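Local coordinates for Serine/threonine-protein kinase Tel1 (PDB 6SKY) that probably senses DNA damage and activates checkpoint signalling as an ATM-family kinase, transferring phosphate from ATP to serine or threonine residues in SQ and TQ sites, at residues Y1808-D1811 and K1812-A1816; I2206-E2209 and A2210-L2214; V2484-Q2487 and R2488-K2492; S2915-A2918 and T2919-L2923. All blocks are in the same frame, centred on the assembly; numbering follows the deposited sequence.

Contact 1: Y1808-D1811 and K1812-A1816; sequences YQLD and KQQSA
Q1809 OE1 takes the backbone N-H of A1816, N to OE1 2.7 Å, in a fairly straight bond of 164° that arrives nearly along the C=O axis. The backbone N of S1815 adds a weak bond to Q1809 OE1 at 3.3 Å. An extended chain beyond CG carries the Q1809 amide across the loop to these two N-H groups. Further along, Q1814 NE2 makes a weak bond to L1810 O, 2.8 Å away, while the same Q1814 NE2 lies 3.4 Å from L1810 CD2.

K1812 meets Y1808 in two ways, polar and CH-pi. The lysine runs with chi2 to chi4 all near 180°, which brings K1812 NZ to the hydroxyl of Y1808, a hydrogen bond of 2.7 Å between NZ and OH. One carbon back, K1812 CE lies over a face of the Y1808 ring, 4.3 Å from its centroid, in a CH-pi contact. The Y1808 side chain also touches K1776 and I1777.

Inverse gamma turns centred on Q1809 and Q1814 fold the backbone here. They lie in the loop that joins two successive helices of this alpha-solenoid protein, in which Q1809, just after helix 1793-1808, accepts from A1816 N, and weakly from S1815 N, where the chain enters the next helix.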
loop_
_atom_site.group_PDB
_atom_site.type_symbol
_atom_site.label_atom_id
_atom_site.label_comp_id
_atom_site.label_asym_id
_atom_site.label_seq_id
_atom_site.Cartn_x
_atom_site.Cartn_y
_atom_site.Cartn_z
ATOM N N TYR A 1808 62.376 -0.315 -20.185
ATOM C CA TYR A 1808 63.788 -0.437 -20.516
ATOM C C TYR A 1808 64.523 -1.250 -19.472
ATOM O O TYR A 1808 65.175 -2.248 -19.795
ATOM C CB TYR A 1808 64.412 0.944 -20.644
ATOM C CG TYR A 1808 65.905 0.926 -20.808
ATOM C CD1 TYR A 1808 66.484 0.455 -21.970
ATOM C CD2 TYR A 1808 66.735 1.398 -19.807
ATOM C CE1 TYR A 1808 67.843 0.442 -22.126
ATOM C CE2 TYR A 1808 68.097 1.389 -19.955
ATOM C CZ TYR A 1808 68.643 0.912 -21.117
ATOM O OH TYR A 1808 70.004 0.899 -21.274
ATOM N N GLN A 1809 64.430 -0.852 -18.211
ATOM C CA GLN A 1809 65.201 -1.569 -17.199
ATOM C C GLN A 1809 64.410 -2.715 -16.583
ATOM O O GLN A 1809 64.350 -2.872 -15.370
ATOM C CB GLN A 1809 65.695 -0.604 -16.133
ATOM C CG GLN A 1809 64.631 0.182 -15.456
ATOM C CD GLN A 1809 65.197 1.337 -14.693
ATOM O OE1 GLN A 1809 64.837 1.571 -13.549
ATOM N NE2 GLN A 1809 66.092 2.074 -15.322
ATOM N N LEU A 1810 63.831 -3.562 -17.433
ATOM C CA LEU A 1810 63.028 -4.677 -16.942
ATOM C C LEU A 1810 63.907 -5.843 -16.520
ATOM O O LEU A 1810 63.713 -6.419 -15.446
ATOM C CB LEU A 1810 62.035 -5.130 -18.012
ATOM C CG LEU A 1810 60.539 -4.994 -17.730
ATOM C CD1 LEU A 1810 59.774 -5.756 -18.761
ATOM C CD2 LEU A 1810 60.185 -5.490 -16.364
ATOM N N ASP A 1811 64.874 -6.207 -17.357
ATOM C CA ASP A 1811 65.779 -7.306 -17.058
ATOM C C ASP A 1811 67.038 -6.859 -16.328
ATOM O O ASP A 1811 67.690 -7.684 -15.681
ATOM C CB ASP A 1811 66.160 -8.020 -18.353
ATOM C CG ASP A 1811 66.516 -7.057 -19.454
ATOM O OD1 ASP A 1811 66.671 -5.857 -19.155
ATOM O OD2 ASP A 1811 66.631 -7.491 -20.618
ATOM N N LYS A 1812 67.382 -5.582 -16.405
ATOM C CA LYS A 1812 68.535 -5.031 -15.711
ATOM C C LYS A 1812 68.175 -4.815 -14.245
ATOM O O LYS A 1812 67.186 -5.346 -13.738
ATOM C CB LYS A 1812 68.976 -3.745 -16.396
ATOM C CG LYS A 1812 68.843 -3.825 -17.895
ATOM C CD LYS A 1812 69.334 -2.584 -18.588
ATOM C CE LYS A 1812 69.233 -2.773 -20.086
ATOM N NZ LYS A 1812 70.044 -1.787 -20.839
ATOM N N GLN A 1813 68.996 -4.056 -13.529
ATOM C CA GLN A 1813 68.684 -3.729 -12.145
ATOM C C GLN A 1813 67.526 -2.742 -12.113
ATOM O O GLN A 1813 67.629 -1.632 -12.645
ATOM C CB GLN A 1813 69.912 -3.154 -11.445
ATOM C CG GLN A 1813 69.734 -2.952 -9.956
ATOM C CD GLN A 1813 69.779 -1.493 -9.556
ATOM O OE1 GLN A 1813 70.405 -0.676 -10.228
ATOM N NE2 GLN A 1813 69.113 -1.156 -8.460
ATOM N N GLN A 1814 66.422 -3.142 -11.490
ATOM C CA GLN A 1814 65.179 -2.377 -11.541
ATOM C C GLN A 1814 65.225 -1.285 -10.485
ATOM O O GLN A 1814 64.772 -1.460 -9.356
ATOM C CB GLN A 1814 63.986 -3.298 -11.354
ATOM C CG GLN A 1814 63.788 -4.225 -12.521
ATOM C CD GLN A 1814 62.591 -5.110 -12.358
ATOM O OE1 GLN A 1814 62.207 -5.451 -11.246
ATOM N NE2 GLN A 1814 61.987 -5.491 -13.470
ATOM N N SER A 1815 65.756 -0.129 -10.874
ATOM C CA SER A 1815 65.955 0.978 -9.951
ATOM C C SER A 1815 64.737 1.887 -9.866
ATOM O O SER A 1815 64.287 2.225 -8.765
ATOM C CB SER A 1815 67.181 1.784 -10.375
ATOM O OG SER A 1815 67.425 2.847 -9.474
ATOM N N ALA A 1816 64.204 2.304 -11.018
ATOM C CA ALA A 1816 63.047 3.188 -11.016
ATOM C C ALA A 1816 61.828 2.509 -10.423
ATOM O O ALA A 1816 61.026 3.161 -9.752
ATOM C CB ALA A 1816 62.742 3.669 -12.428
#

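Contact 2: I2206-E2209 and A2210-L2214; sequences IKME and AANAL
N2212 leans back over the preceding turn of its helix, beside M2208 and E2209. N2212 CB sits 3.5 Å from E2209 O and almost as near M2208 O. CG follows at a similar distance from M2208 O, because chi1 of -81° sets CG beside the backbone N and so on the side of the earlier turn. At the tip the amide divides. N2212 ND2 comes within 3.3 Å of M2208 O, but at an angle too poor for a hydrogen bond, and stands 4.1 Å from both M2208 CG and E2209 OE1; OD1 has a weak hydrogen bond with K2251 NZ.

The backbone beneath is regular alpha-helix: N2212 N donates to M2208 O at 2.9 Å and A2213 N to E2209 O at 3.0 Å. Helix 2203-2217 belongs to the FAT domain, a helical solenoid grouped with the TPR-like repeats; A2210 meets M2226 and A2211 meets L2227 of helix 2220-2232.

Putting a leucine at N2212 would probably leave K2251 without its amide oxygen and set an apolar group beside the E2209 carboxylate.

That carboxylate crosses the N2212 side chain at about a right angle, its plane turned 56° from the amide. Its buried charge is paired by a salt bridge from OE2 to R2173, and OE1 takes a weak bond from S2169 OG.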
loop_
_atom_site.group_PDB
_atom_site.type_symbol
_atom_site.label_atom_id
_atom_site.label_comp_id
_atom_site.label_asym_id
_atom_site.label_seq_id
_atom_site.Cartn_x
_atom_site.Cartn_y
_atom_site.Cartn_z
ATOM N N ILE A 2206 -9.486 22.120 -15.939
ATOM C CA ILE A 2206 -8.895 22.217 -14.613
ATOM C C ILE A 2206 -9.601 21.284 -13.639
ATOM O O ILE A 2206 -8.962 20.644 -12.791
ATOM C CB ILE A 2206 -8.923 23.679 -14.148
ATOM C CG1 ILE A 2206 -7.913 24.486 -14.956
ATOM C CG2 ILE A 2206 -8.626 23.772 -12.690
ATOM C CD1 ILE A 2206 -7.930 25.937 -14.672
ATOM N N LYS A 2207 -10.920 21.149 -13.766
ATOM C CA LYS A 2207 -11.628 20.202 -12.919
ATOM C C LYS A 2207 -11.323 18.766 -13.310
ATOM O O LYS A 2207 -11.283 17.889 -12.442
ATOM C CB LYS A 2207 -13.123 20.481 -12.963
ATOM C CG LYS A 2207 -13.506 21.721 -12.187
ATOM C CD LYS A 2207 -15.003 21.932 -12.151
ATOM C CE LYS A 2207 -15.559 22.168 -13.537
ATOM N NZ LYS A 2207 -17.024 22.395 -13.531
ATOM N N MET A 2208 -11.057 18.504 -14.586
ATOM C CA MET A 2208 -10.624 17.167 -14.961
ATOM C C MET A 2208 -9.237 16.856 -14.429
ATOM O O MET A 2208 -8.958 15.713 -14.060
ATOM C CB MET A 2208 -10.657 17.007 -16.469
ATOM C CG MET A 2208 -10.105 15.689 -16.934
ATOM S SD MET A 2208 -10.685 15.277 -18.568
ATOM C CE MET A 2208 -12.399 15.703 -18.358
ATOM N N GLU A 2209 -8.356 17.851 -14.363
ATOM C CA GLU A 2209 -7.061 17.623 -13.735
ATOM C C GLU A 2209 -7.210 17.331 -12.248
ATOM O O GLU A 2209 -6.508 16.473 -11.701
ATOM C CB GLU A 2209 -6.152 18.822 -13.961
ATOM C CG GLU A 2209 -4.803 18.693 -13.306
ATOM C CD GLU A 2209 -4.151 17.349 -13.572
ATOM O OE1 GLU A 2209 -4.179 16.892 -14.737
ATOM O OE2 GLU A 2209 -3.612 16.747 -12.616
ATOM N N ALA A 2210 -8.120 18.032 -11.576
ATOM C CA ALA A 2210 -8.370 17.738 -10.169
ATOM C C ALA A 2210 -8.899 16.323 -9.980
ATOM O O ALA A 2210 -8.503 15.618 -9.042
ATOM C CB ALA A 2210 -9.344 18.753 -9.594
ATOM N N ALA A 2211 -9.798 15.889 -10.862
ATOM C CA ALA A 2211 -10.302 14.526 -10.788
ATOM C C ALA A 2211 -9.195 13.512 -11.025
ATOM O O ALA A 2211 -9.179 12.448 -10.402
ATOM C CB ALA A 2211 -11.428 14.328 -11.792
ATOM N N ASN A 2212 -8.262 13.815 -11.924
ATOM C CA ASN A 2212 -7.136 12.914 -12.150
ATOM C C ASN A 2212 -6.262 12.796 -10.915
ATOM O O ASN A 2212 -5.800 11.704 -10.572
ATOM C CB ASN A 2212 -6.308 13.395 -13.329
ATOM C CG ASN A 2212 -6.893 12.996 -14.639
ATOM O OD1 ASN A 2212 -7.504 11.948 -14.753
ATOM N ND2 ASN A 2212 -6.703 13.824 -15.648
ATOM N N ALA A 2213 -6.017 13.911 -10.233
ATOM C CA ALA A 2213 -5.249 13.859 -8.995
ATOM C C ALA A 2213 -5.945 12.994 -7.951
ATOM O O ALA A 2213 -5.318 12.139 -7.312
ATOM C CB ALA A 2213 -5.021 15.268 -8.467
ATOM N N LEU A 2214 -7.253 13.196 -7.771
ATOM C CA LEU A 2214 -8.013 12.364 -6.840
ATOM C C LEU A 2214 -7.901 10.890 -7.192
ATOM O O LEU A 2214 -7.620 10.057 -6.330
ATOM C CB LEU A 2214 -9.476 12.787 -6.819
ATOM C CG LEU A 2214 -9.798 14.051 -6.042
ATOM C CD1 LEU A 2214 -11.267 14.351 -6.114
ATOM C CD2 LEU A 2214 -9.357 13.892 -4.625
#

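Contact 3: V2484-Q2487 and R2488-K2492; sequences VSRQ and RATDK
T2490 holds the carbonyl of R2486 twice. Its hydroxyl donates from OG1 to R2486 O at 2.7 Å, and its backbone N donates to the same oxygen at 3.0 Å, the two donors approaching from opposite faces of the carbonyl plane. With chi1 at -40°, OG1 stands beside the backbone N of T2490, within reach of the carbonyl one turn back. R2488 likewise folds against the turn before it: its CG is 3.2 Å from V2484 O, and the chain then bends at chi3, which sets an edge of the guanidinium against S2485 CA, in the plane of the group.

Q2487 and D2491 run side by side, pointing the same way, with amide and carboxylate planes 70° apart. Their nearest atoms, Q2487 OE1 and D2491 OD2 at 2.9 Å, are both acceptors and form no bond. The amide's hydrogen-bond partner lies further out, where NE2 donates to A2472 O at the end of helix 2461-2472. At Q2487, an alanine would probably leave the A2472 carbonyl without this side-chain donor and remove one of the ties between the helices.

The second shell orients the arginines too: R2488 NE forms a salt bridge with D2440, and R2486 NE donates to S2436 O. Helix 2483-2497 is thus tied by its charged side chains to the loop between helices 2431-2434 and 2444-2459, while T2490 and D2491 rest on I2468 and A2472 of helix 2461-2472.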
loop_
_atom_site.group_PDB
_atom_site.type_symbol
_atom_site.label_atom_id
_atom_site.label_comp_id
_atom_site.label_asym_id
_atom_site.label_seq_id
_atom_site.Cartn_x
_atom_site.Cartn_y
_atom_site.Cartn_z
ATOM N N VAL A 2484 -1.815 -31.601 -45.876
ATOM C CA VAL A 2484 -1.992 -31.562 -47.320
ATOM C C VAL A 2484 -2.851 -30.371 -47.717
ATOM O O VAL A 2484 -2.581 -29.701 -48.722
ATOM C CB VAL A 2484 -2.591 -32.887 -47.813
ATOM C CG1 VAL A 2484 -2.553 -32.949 -49.324
ATOM C CG2 VAL A 2484 -1.835 -34.043 -47.218
ATOM N N SER A 2485 -3.883 -30.070 -46.930
ATOM C CA SER A 2485 -4.725 -28.921 -47.235
ATOM C C SER A 2485 -3.960 -27.618 -47.063
ATOM O O SER A 2485 -4.080 -26.704 -47.887
ATOM C CB SER A 2485 -5.959 -28.935 -46.345
ATOM O OG SER A 2485 -6.337 -30.259 -46.048
ATOM N N ARG A 2486 -3.181 -27.510 -45.989
ATOM C CA ARG A 2486 -2.349 -26.333 -45.786
ATOM C C ARG A 2486 -1.371 -26.151 -46.932
ATOM O O ARG A 2486 -1.190 -25.035 -47.433
ATOM C CB ARG A 2486 -1.606 -26.450 -44.460
ATOM C CG ARG A 2486 -0.816 -25.228 -44.092
ATOM C CD ARG A 2486 0.062 -25.470 -42.893
ATOM N NE ARG A 2486 -0.701 -25.895 -41.730
ATOM C CZ ARG A 2486 -0.576 -27.080 -41.149
ATOM N NH1 ARG A 2486 0.290 -27.961 -41.618
ATOM N NH2 ARG A 2486 -1.310 -27.381 -40.094
ATOM N N GLN A 2487 -0.731 -27.240 -47.366
ATOM C CA GLN A 2487 0.201 -27.154 -48.483
ATOM C C GLN A 2487 -0.502 -26.714 -49.758
ATOM O O GLN A 2487 0.032 -25.900 -50.516
ATOM C CB GLN A 2487 0.900 -28.498 -48.675
ATOM C CG GLN A 2487 0.935 -29.009 -50.102
ATOM C CD GLN A 2487 1.989 -28.342 -50.942
ATOM O OE1 GLN A 2487 1.688 -27.714 -51.951
ATOM N NE2 GLN A 2487 3.241 -28.489 -50.538
ATOM N N ARG A 2488 -1.719 -27.208 -49.994
ATOM C CA ARG A 2488 -2.439 -26.828 -51.204
ATOM C C ARG A 2488 -2.834 -25.358 -51.184
ATOM O O ARG A 2488 -2.705 -24.658 -52.198
ATOM C CB ARG A 2488 -3.667 -27.711 -51.371
ATOM C CG ARG A 2488 -3.346 -29.123 -51.792
ATOM C CD ARG A 2488 -4.605 -29.898 -52.107
ATOM N NE ARG A 2488 -5.441 -30.080 -50.926
ATOM C CZ ARG A 2488 -6.680 -30.550 -50.957
ATOM N NH1 ARG A 2488 -7.232 -30.879 -52.115
ATOM N NH2 ARG A 2488 -7.372 -30.681 -49.836
ATOM N N ALA A 2489 -3.319 -24.872 -50.042
ATOM C CA ALA A 2489 -3.713 -23.471 -49.950
ATOM C C ALA A 2489 -2.516 -22.549 -50.113
ATOM O O ALA A 2489 -2.588 -21.542 -50.832
ATOM C CB ALA A 2489 -4.410 -23.209 -48.623
ATOM N N THR A 2490 -1.403 -22.869 -49.455
ATOM C CA THR A 2490 -0.222 -22.036 -49.618
ATOM C C THR A 2490 0.305 -22.098 -51.043
ATOM O O THR A 2490 0.830 -21.103 -51.547
ATOM C CB THR A 2490 0.850 -22.449 -48.623
ATOM O OG1 THR A 2490 0.235 -22.753 -47.371
ATOM C CG2 THR A 2490 1.810 -21.321 -48.406
ATOM N N ASP A 2491 0.138 -23.232 -51.725
ATOM C CA ASP A 2491 0.547 -23.311 -53.122
ATOM C C ASP A 2491 -0.308 -22.410 -54.001
ATOM O O ASP A 2491 0.207 -21.769 -54.922
ATOM C CB ASP A 2491 0.470 -24.753 -53.604
ATOM C CG ASP A 2491 1.730 -25.198 -54.303
ATOM O OD1 ASP A 2491 2.576 -24.336 -54.607
ATOM O OD2 ASP A 2491 1.879 -26.414 -54.542
ATOM N N LYS A 2492 -1.613 -22.349 -53.738
ATOM C CA LYS A 2492 -2.459 -21.431 -54.500
ATOM C C LYS A 2492 -2.062 -19.982 -54.259
ATOM O O LYS A 2492 -2.015 -19.178 -55.200
ATOM C CB LYS A 2492 -3.928 -21.641 -54.148
ATOM C CG LYS A 2492 -4.433 -23.028 -54.456
ATOM C CD LYS A 2492 -5.827 -23.234 -53.924
ATOM C CE LYS A 2492 -6.157 -24.710 -53.855
ATOM N NZ LYS A 2492 -7.540 -24.943 -53.367
#

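Contact 4: S2915-A2918 and T2919-L2923; sequences SVMA and TVNDL
The hydroxyl of T2919 turns back onto the carbonyl of S2915. With chi1 at -48°, T2919 OG1 lies beside the backbone N, and both donate to S2915 O, OG1 at 2.6 Å and N at 3.1 Å, from opposite faces of the carbonyl plane. S2915 itself is the N-cap of the helix: its OG receives a weak capping bond from A2918 N, 3.5 Å away.

V2916 and V2920 share one conformation, each with CG1 anti to the backbone N and CG2 beside it. Because they stand one turn apart, V2916 CG1 meets V2920 CG2 at 4.2 Å, the two side chains crossing at a slant. V2920 CG2 also comes 3.2 Å from V2916 O.

The helix, 2916-2927, lies in the FATC domain, at the C-terminal end of the kinase. Its valines face helix 2816-2828, where V2916 touches L2825 and V2920 touches C2821 and E2822.

N2921 has its CG beside the backbone N at chi1 -74°, and this stands the amide over M2917 O. N2921 OD1 lies 3.0 Å from M2917 O, but both are acceptors and no bond forms; OD1 takes a weak one from R2818. ND2 instead donates to A2259 O of the second subunit. Next along, the D2922 carboxylate forms a salt bridge with R2260 of that second subunit, and M2917 packs on its M2220.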
loop_
_atom_site.group_PDB
_atom_site.type_symbol
_atom_site.label_atom_id
_atom_site.label_comp_id
_atom_site.label_asym_id
_atom_site.label_seq_id
_atom_site.Cartn_x
_atom_site.Cartn_y
_atom_site.Cartn_z
ATOM N N SER A 2915 5.243 -11.488 -2.212
ATOM C CA SER A 2915 5.802 -10.238 -2.679
ATOM C C SER A 2915 6.918 -10.512 -3.677
ATOM O O SER A 2915 7.384 -11.640 -3.833
ATOM C CB SER A 2915 6.311 -9.403 -1.511
ATOM O OG SER A 2915 7.230 -10.132 -0.730
ATOM N N VAL A 2916 7.335 -9.463 -4.378
ATOM C CA VAL A 2916 8.401 -9.630 -5.354
ATOM C C VAL A 2916 9.719 -9.913 -4.652
ATOM O O VAL A 2916 10.522 -10.724 -5.120
ATOM C CB VAL A 2916 8.490 -8.397 -6.264
ATOM C CG1 VAL A 2916 9.471 -8.641 -7.346
ATOM C CG2 VAL A 2916 7.163 -8.110 -6.871
ATOM N N MET A 2917 9.954 -9.268 -3.512
ATOM C CA MET A 2917 11.177 -9.501 -2.753
ATOM C C MET A 2917 11.303 -10.959 -2.339
ATOM O O MET A 2917 12.354 -11.576 -2.524
ATOM C CB MET A 2917 11.202 -8.599 -1.524
ATOM C CG MET A 2917 12.462 -8.732 -0.699
ATOM S SD MET A 2917 12.289 -8.271 1.034
ATOM C CE MET A 2917 11.150 -9.519 1.607
ATOM N N ALA A 2918 10.241 -11.527 -1.773
ATOM C CA ALA A 2918 10.294 -12.905 -1.307
ATOM C C ALA A 2918 10.437 -13.883 -2.463
ATOM O O ALA A 2918 11.164 -14.877 -2.360
ATOM C CB ALA A 2918 9.047 -13.222 -0.496
ATOM N N THR A 2919 9.756 -13.611 -3.574
ATOM C CA THR A 2919 9.860 -14.474 -4.743
ATOM C C THR A 2919 11.275 -14.487 -5.296
ATOM O O THR A 2919 11.830 -15.550 -5.587
ATOM C CB THR A 2919 8.881 -14.013 -5.812
ATOM O OG1 THR A 2919 7.602 -13.799 -5.219
ATOM C CG2 THR A 2919 8.757 -15.058 -6.874
ATOM N N VAL A 2920 11.876 -13.308 -5.450
ATOM C CA VAL A 2920 13.237 -13.227 -5.961
ATOM C C VAL A 2920 14.221 -13.862 -4.988
ATOM O O VAL A 2920 15.188 -14.503 -5.405
ATOM C CB VAL A 2920 13.596 -11.767 -6.274
ATOM C CG1 VAL A 2920 15.036 -11.646 -6.670
ATOM C CG2 VAL A 2920 12.727 -11.258 -7.380
ATOM N N ASN A 2921 13.996 -13.711 -3.682
ATOM C CA ASN A 2921 14.856 -14.376 -2.710
ATOM C C ASN A 2921 14.817 -15.880 -2.888
ATOM O O ASN A 2921 15.857 -16.542 -2.896
ATOM C CB ASN A 2921 14.442 -14.013 -1.289
ATOM C CG ASN A 2921 14.837 -12.627 -0.905
ATOM O OD1 ASN A 2921 15.277 -11.848 -1.734
ATOM N ND2 ASN A 2921 14.671 -12.299 0.360
ATOM N N ASP A 2922 13.620 -16.441 -3.031
ATOM C CA ASP A 2922 13.510 -17.885 -3.195
ATOM C C ASP A 2922 14.153 -18.348 -4.495
ATOM O O ASP A 2922 14.817 -19.392 -4.534
ATOM C CB ASP A 2922 12.047 -18.299 -3.142
ATOM C CG ASP A 2922 11.840 -19.597 -2.396
ATOM O OD1 ASP A 2922 12.799 -20.075 -1.751
ATOM O OD2 ASP A 2922 10.720 -20.146 -2.450
ATOM N N LEU A 2923 13.981 -17.577 -5.571
ATOM C CA LEU A 2923 14.563 -17.951 -6.854
ATOM C C LEU A 2923 16.081 -17.940 -6.803
ATOM O O LEU A 2923 16.731 -18.856 -7.308
ATOM C CB LEU A 2923 14.069 -17.016 -7.947
ATOM C CG LEU A 2923 12.621 -17.167 -8.369
ATOM C CD1 LEU A 2923 12.284 -16.107 -9.360
ATOM C CD2 LEU A 2923 12.420 -18.524 -8.946
#

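From the N terminus the four contacts follow in series; none nests in or crosses another, and each joins neighbouring residues instead of closing a long loop. Contact 1 shapes the turn between helices 1793-1808 and 1815-1827. Contact 2 is a turn within helix 2203-2217 of the FAT domain, on the opposite side of the chain's centre and about 76 Å away between centres. Contact 3 lies on helix 2483-2497, tied to helix 2461-2472, and contact 4 begins the FATC helix 2916-2927. Contacts 2 and 4 are the nearest pair, centres about 37 Å apart. Both reach the second subunit, contact 2 by L2214 packing on L1939 of the second subunit and contact 4 also through polar bonds.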